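Side-chain contacts in SGNH-hydrolase family esterase (Altererythrobacter indicus, PDB 7C2A), which hydrolyses esters as a member of the SGNH-hydrolase family, and probably acts as a lysophospholipase: residues K30-L35 / A42-A47; M116-N121 / K125-F130. All blocks are in the same frame, centred on the assembly; numbering follows the deposited sequence. Where two conformers were deposited one is given.

Contact 1: residues K30-L35 / A42-A47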
loop_
_atom_site.group_PDB
_atom_site.type_symbol
_atom_site.label_atom_id
_atom_site.label_comp_id
_atom_site.label_asym_id
_atom_site.label_seq_id
_atom_site.Cartn_x
_atom_site.Cartn_y
_atom_site.Cartn_z
ATOM N N LYS A 30 -9.686 -12.074 -1.126
ATOM C CA LYS A 30 -10.665 -12.025 -2.202
ATOM C C LYS A 30 -10.015 -12.278 -3.551
ATOM O O LYS A 30 -10.641 -12.862 -4.444
ATOM C CB LYS A 30 -11.409 -10.688 -2.176
ATOM C CG LYS A 30 -12.395 -10.569 -1.014
ATOM C CD LYS A 30 -13.559 -11.553 -1.182
ATOM C CE LYS A 30 -14.581 -11.456 -0.058
ATOM N NZ LYS A 30 -15.396 -10.207 -0.097
ATOM N N LEU A 31 -8.755 -11.858 -3.718
ATOM C CA LEU A 31 -8.034 -12.165 -4.943
ATOM C C LEU A 31 -7.848 -13.668 -5.105
ATOM O O LEU A 31 -8.001 -14.207 -6.203
ATOM C CB LEU A 31 -6.680 -11.458 -4.931
ATOM C CG LEU A 31 -5.703 -11.760 -6.059
ATOM C CD1 LEU A 31 -6.269 -11.320 -7.390
ATOM C CD2 LEU A 31 -4.383 -11.065 -5.772
ATOM N N GLU A 32 -7.515 -14.358 -4.019
ATOM C CA GLU A 32 -7.358 -15.805 -4.080
ATOM C C GLU A 32 -8.615 -16.467 -4.632
ATOM O O GLU A 32 -8.543 -17.326 -5.518
ATOM C CB GLU A 32 -7.030 -16.336 -2.690
ATOM C CG GLU A 32 -6.745 -17.816 -2.672
ATOM C CD GLU A 32 -6.309 -18.313 -1.307
ATOM O OE1 GLU A 32 -5.307 -17.816 -0.739
ATOM O OE2 GLU A 32 -6.977 -19.226 -0.785
ATOM N N THR A 33 -9.782 -16.063 -4.132
ATOM C CA THR A 33 -11.029 -16.638 -4.622
ATOM C C THR A 33 -11.264 -16.288 -6.085
ATOM O O THR A 33 -11.660 -17.152 -6.881
ATOM C CB THR A 33 -12.189 -16.154 -3.758
ATOM O OG1 THR A 33 -11.987 -16.583 -2.410
ATOM C CG2 THR A 33 -13.509 -16.713 -4.270
ATOM N N ALA A 34 -11.004 -15.035 -6.466
ATOM C CA ALA A 34 -11.256 -14.596 -7.836
ATOM C C ALA A 34 -10.376 -15.318 -8.848
ATOM O O ALA A 34 -10.802 -15.551 -9.986
ATOM C CB ALA A 34 -11.046 -13.087 -7.939
ATOM N N LEU A 35 -9.163 -15.702 -8.456
ATOM C CA LEU A 35 -8.289 -16.390 -9.392
ATOM C C LEU A 35 -8.845 -17.741 -9.830
ATOM O O LEU A 35 -8.459 -18.229 -10.896
ATOM C CB LEU A 35 -6.886 -16.524 -8.804
ATOM C CG LEU A 35 -6.088 -15.214 -8.765
ATOM C CD1 LEU A 35 -4.788 -15.400 -8.010
ATOM C CD2 LEU A 35 -5.806 -14.656 -10.152
ATOM N N ALA A 42 -4.820 -20.760 -6.149
ATOM C CA ALA A 42 -3.710 -20.082 -5.501
ATOM C C ALA A 42 -3.835 -20.184 -3.990
ATOM O O ALA A 42 -4.933 -20.314 -3.437
ATOM C CB ALA A 42 -3.672 -18.607 -5.905
ATOM N N ARG A 43 -2.690 -20.151 -3.328
ATOM C CA ARG A 43 -2.599 -19.898 -1.902
ATOM C C ARG A 43 -1.848 -18.584 -1.803
ATOM O O ARG A 43 -0.665 -18.518 -2.152
ATOM C CB ARG A 43 -1.820 -20.999 -1.190
ATOM C CG ARG A 43 -1.628 -20.712 0.285
ATOM C CD ARG A 43 -1.086 -21.905 1.064
ATOM N NE ARG A 43 0.328 -22.205 0.825
ATOM C CZ ARG A 43 1.347 -21.534 1.357
ATOM N NH1 ARG A 43 1.129 -20.482 2.137
ATOM N NH2 ARG A 43 2.594 -21.916 1.108
ATOM N N ILE A 44 -2.538 -17.531 -1.395
ATOM C CA ILE A 44 -1.922 -16.218 -1.330
ATOM C C ILE A 44 -1.496 -15.958 0.101
ATOM O O ILE A 44 -2.331 -15.895 1.013
ATOM C CB ILE A 44 -2.841 -15.119 -1.874
ATOM C CG1 ILE A 44 -3.261 -15.483 -3.302
ATOM C CG2 ILE A 44 -2.100 -13.785 -1.844
ATOM C CD1 ILE A 44 -3.952 -14.373 -4.065
ATOM N N ILE A 45 -0.186 -15.813 0.286
ATOM C CA ILE A 45 0.401 -15.460 1.572
ATOM C C ILE A 45 0.105 -13.993 1.819
ATOM O O ILE A 45 0.570 -13.122 1.071
ATOM C CB ILE A 45 1.921 -15.665 1.546
ATOM C CG1 ILE A 45 2.315 -17.065 1.100
ATOM C CG2 ILE A 45 2.535 -15.322 2.894
ATOM C CD1 ILE A 45 3.687 -17.072 0.467
ATOM N N ASN A 46 -0.643 -13.700 2.869
ATOM C CA ASN A 46 -0.927 -12.309 3.202
ATOM C C ASN A 46 0.209 -11.796 4.072
ATOM O O ASN A 46 0.226 -11.998 5.291
ATOM C CB ASN A 46 -2.285 -12.151 3.873
ATOM C CG ASN A 46 -2.704 -10.705 3.944
ATOM O OD1 ASN A 46 -1.846 -9.812 3.986
ATOM N ND2 ASN A 46 -4.000 -10.447 3.948
ATOM N N ALA A 47 1.171 -11.139 3.428
ATOM C CA ALA A 47 2.258 -10.455 4.112
ATOM C C ALA A 47 2.029 -8.952 4.134
ATOM O O ALA A 47 2.978 -8.169 4.043
ATOM C CB ALA A 47 3.611 -10.818 3.504
HETATM O O HOH W 1 -7.423 -19.611 -6.387
HETATM O O HOH W 2 -3.605 -18.040 2.244
#
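E32 reaches from helix 27-35 across to the backbone of I44 on strand 42-48, and each atom of its side chain meets part of that strand. With CG anti to the backbone N (chi1 -176°) and the chain extended beyond it, the carboxylate is carried alongside the strand, to the backbone of A42 to I44. E32 CB lies 3.9 Å from I44 CG1. Next, E32 CG and then E32 CD each pass 3.2 Å from A42 O, both carbon-to-oxygen contacts. At the tip, E32 OE1 accepts a hydrogen bond from I44 N at 2.9 Å, nearly straight at 176°, although the donor comes from above the carboxylate plane, 37° out of it. E32 OE2 lies 3.5 Å from A42 O without bonding to it. A water that donates to I44 O makes a second, weak bond to OE1. Replacing E32 by an alanine would probably leave I44 N without this acceptor and that water without one of its partners. Another water links the backbones, donating to E32 O and accepting from A42 N. Nearer the helix, I44 CD1 packs 3.7 Å from L31 CG, the two side chains crossing at about a right angle. L35 CD1 adds an apolar contact with A42 CB at 4.0 Å. The short helix and strand axes run nearly antiparallel, 8.1 Å apart. Strand 42-48 is the outermost strand on its side of the parallel sheet and bonds to strand 6-12, whose I8 and A10 touch L35 and I44; helix 27-35 thus packs on one face of the sheet, over its edge strand.

Contact 2: residues M116-N121 / K125-F130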
loop_
_atom_site.group_PDB
_atom_site.type_symbol
_atom_site.label_atom_id
_atom_site.label_comp_id
_atom_site.label_asym_id
_atom_site.label_seq_id
_atom_site.Cartn_x
_atom_site.Cartn_y
_atom_site.Cartn_z
ATOM N N MET A 116 1.390 3.139 -6.808
ATOM C CA MET A 116 0.710 4.035 -5.839
ATOM C C MET A 116 0.718 5.449 -6.427
ATOM O O MET A 116 1.630 5.764 -7.198
ATOM C CB MET A 116 1.411 4.031 -4.477
ATOM C CG MET A 116 1.539 2.640 -3.860
ATOM S SD MET A 116 -0.024 1.721 -3.719
ATOM C CE MET A 116 -0.938 2.777 -2.597
ATOM N N ARG A 117 -0.276 6.259 -6.070
ATOM C CA ARG A 117 -0.378 7.640 -6.609
ATOM C C ARG A 117 -0.498 8.623 -5.447
ATOM O O ARG A 117 -1.203 8.328 -4.474
ATOM C CB ARG A 117 -1.575 7.755 -7.556
ATOM C CG ARG A 117 -1.413 6.957 -8.839
ATOM C CD ARG A 117 -0.392 7.598 -9.758
ATOM N NE ARG A 117 -0.180 6.820 -10.967
ATOM C CZ ARG A 117 -1.038 6.740 -11.978
ATOM N NH1 ARG A 117 -2.183 7.402 -11.937
ATOM N NH2 ARG A 117 -0.740 5.998 -13.026
ATOM N N ALA A 118 0.164 9.764 -5.581
ATOM C CA ALA A 118 0.129 10.765 -4.500
ATOM C C ALA A 118 -1.117 11.635 -4.654
ATOM O O ALA A 118 -1.477 11.987 -5.785
ATOM C CB ALA A 118 1.382 11.607 -4.554
ATOM N N PRO A 119 -1.772 12.035 -3.543
ATOM C CA PRO A 119 -2.895 12.953 -3.617
ATOM C C PRO A 119 -2.310 14.366 -3.776
ATOM O O PRO A 119 -1.156 14.604 -3.483
ATOM C CB PRO A 119 -3.586 12.754 -2.262
ATOM C CG PRO A 119 -2.449 12.428 -1.336
ATOM C CD PRO A 119 -1.495 11.599 -2.174
ATOM N N PRO A 120 -3.110 15.349 -4.214
ATOM C CA PRO A 120 -2.599 16.709 -4.436
ATOM C C PRO A 120 -2.161 17.553 -3.227
ATOM O O PRO A 120 -1.417 18.471 -3.453
ATOM C CB PRO A 120 -3.801 17.386 -5.105
ATOM C CG PRO A 120 -4.995 16.629 -4.566
ATOM C CD PRO A 120 -4.522 15.196 -4.553
ATOM N N ASN A 121 -2.281 16.953 -2.008
ATOM C CA ASN A 121 -2.002 17.746 -0.810
ATOM C C ASN A 121 -0.533 18.145 -0.706
ATOM O O ASN A 121 -0.219 19.268 -0.295
ATOM C CB ASN A 121 -2.439 16.985 0.442
ATOM C CG ASN A 121 -2.426 17.856 1.687
ATOM O OD1 ASN A 121 -3.016 18.937 1.711
ATOM N ND2 ASN A 121 -1.745 17.387 2.728
ATOM N N LYS A 125 4.984 19.150 -7.391
ATOM C CA LYS A 125 6.409 18.734 -7.477
ATOM C C LYS A 125 6.591 17.373 -6.796
ATOM O O LYS A 125 7.178 16.476 -7.398
ATOM C CB LYS A 125 7.310 19.793 -6.845
ATOM C CG LYS A 125 8.795 19.465 -6.903
ATOM C CD LYS A 125 9.644 20.639 -6.475
ATOM C CE LYS A 125 11.123 20.328 -6.438
ATOM N NZ LYS A 125 11.911 21.542 -6.120
ATOM N N TYR A 126 6.103 17.248 -5.567
ATOM C CA TYR A 126 6.223 15.962 -4.841
ATOM C C TYR A 126 5.408 14.879 -5.560
ATOM O O TYR A 126 5.908 13.769 -5.747
ATOM C CB TYR A 126 5.707 16.135 -3.412
ATOM C CG TYR A 126 5.828 14.904 -2.556
ATOM C CD1 TYR A 126 4.959 13.837 -2.708
ATOM C CD2 TYR A 126 6.815 14.811 -1.592
ATOM C CE1 TYR A 126 5.081 12.699 -1.927
ATOM C CE2 TYR A 126 6.947 13.685 -0.796
ATOM C CZ TYR A 126 6.070 12.629 -0.964
ATOM O OH TYR A 126 6.159 11.507 -0.192
ATOM N N GLN A 127 4.177 15.211 -5.948
ATOM C CA GLN A 127 3.276 14.206 -6.573
ATOM C C GLN A 127 3.901 13.639 -7.853
ATOM O O GLN A 127 3.903 12.424 -8.017
ATOM C CB GLN A 127 1.893 14.811 -6.800
ATOM C CG GLN A 127 1.039 14.008 -7.768
ATOM C CD GLN A 127 1.216 14.513 -9.177
ATOM O OE1 GLN A 127 1.275 15.713 -9.419
ATOM N NE2 GLN A 127 1.312 13.591 -10.118
ATOM N N ARG A 128 4.430 14.492 -8.722
ATOM C CA ARG A 128 5.025 13.965 -9.978
ATOM C C ARG A 128 6.219 13.067 -9.642
ATOM O O ARG A 128 6.362 12.009 -10.259
ATOM C CB ARG A 128 5.484 15.117 -10.874
ATOM C CG ARG A 128 4.353 15.832 -11.599
ATOM C CD ARG A 128 4.928 16.913 -12.494
ATOM N NE ARG A 128 5.612 17.953 -11.738
ATOM C CZ ARG A 128 5.261 19.226 -11.742
ATOM N NH1 ARG A 128 4.225 19.618 -12.462
ATOM N NH2 ARG A 128 5.938 20.099 -11.022
ATOM N N GLU A 129 7.050 13.493 -8.694
ATOM C CA GLU A 129 8.253 12.701 -8.329
ATOM C C GLU A 129 7.832 11.352 -7.737
ATOM O O GLU A 129 8.366 10.325 -8.154
ATOM C CB GLU A 129 9.122 13.472 -7.333
ATOM C CG GLU A 129 10.490 12.839 -7.148
ATOM C CD GLU A 129 11.347 13.393 -6.024
ATOM O OE1 GLU A 129 10.996 14.438 -5.455
ATOM O OE2 GLU A 129 12.365 12.763 -5.727
ATOM N N PHE A 130 6.857 11.367 -6.835
ATOM C CA PHE A 130 6.433 10.101 -6.197
ATOM C C PHE A 130 5.790 9.168 -7.227
ATOM O O PHE A 130 6.158 7.989 -7.292
ATOM C CB PHE A 130 5.437 10.401 -5.078
ATOM C CG PHE A 130 4.886 9.153 -4.448
ATOM C CD1 PHE A 130 5.580 8.525 -3.432
ATOM C CD2 PHE A 130 3.706 8.584 -4.903
ATOM C CE1 PHE A 130 5.090 7.364 -2.858
ATOM C CE2 PHE A 130 3.216 7.424 -4.328
ATOM C CZ PHE A 130 3.907 6.819 -3.304
#
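F130 turns its ring toward the 116-121 loop because CG stands anti to the backbone N (chi1 176°), while Q127, one helical turn earlier, has CG in a similar position (chi1 164°) and then bends at chi2. The two side chains therefore meet A118 together. Its methyl group is the pivot: A118 CB lies 3.8 Å from F130 CD2 and 3.9 Å from Q127 CB, and the closest CA pair across the contact, A118 with Q127, is 5.1 Å apart. Q127 CG follows at 4.0 Å from A118 CB, so the aliphatic part of the glutamine supplies the packing; the same CG also comes 3.8 Å from A118 O. Its amide is directed elsewhere, with NE2 hydrogen-bonded to OD2 of D131. The other carboxylate oxygen of D131, OD1, accepts from A118 N, so a single aspartate fixes both the loop backbone and the glutamine end. The ring of F130 continues along the loop to M116, where F130 CE2 is 3.8 Å from M116 CB and 3.7 Å from M116 O. The loop atoms approach the ring obliquely. M116 begins by pointing at the helix, but its chain bends at chi2 and chi3 and takes SD away, leaving CB to make the contact. L84 of helix 81-85 touches both A118 and F130 and adds to this apolar patch. The arrangement is a strand-to-helix connection of an alpha/beta fold with a parallel sheet, as in SGNH hydrolases: the segment leaving strand 111-114 folds back along helix 124-131, and the helix packs on it through Q127 and F130.

From the N terminus, the chain lays down strand 6-12 before helix 27-35, then turns through six residues that are neither helix nor strand into strand 42-48; contact 1 closes that loop at one edge of the parallel sheet. The chain then passes through strands 74-78 and 111-114 before contact 2 closes a shorter loop, with three residues between its segments, joining the stretch after strand 111-114 to helix 124-131. The two closures are in series, neither nested nor crossed. The centres of contact 1 and contact 2 are about 29 Å apart, on opposite sides of the chain's centre. They do not touch: contact 1 includes the outermost strand, whereas contact 2 follows the C-terminal end of strand 111-114.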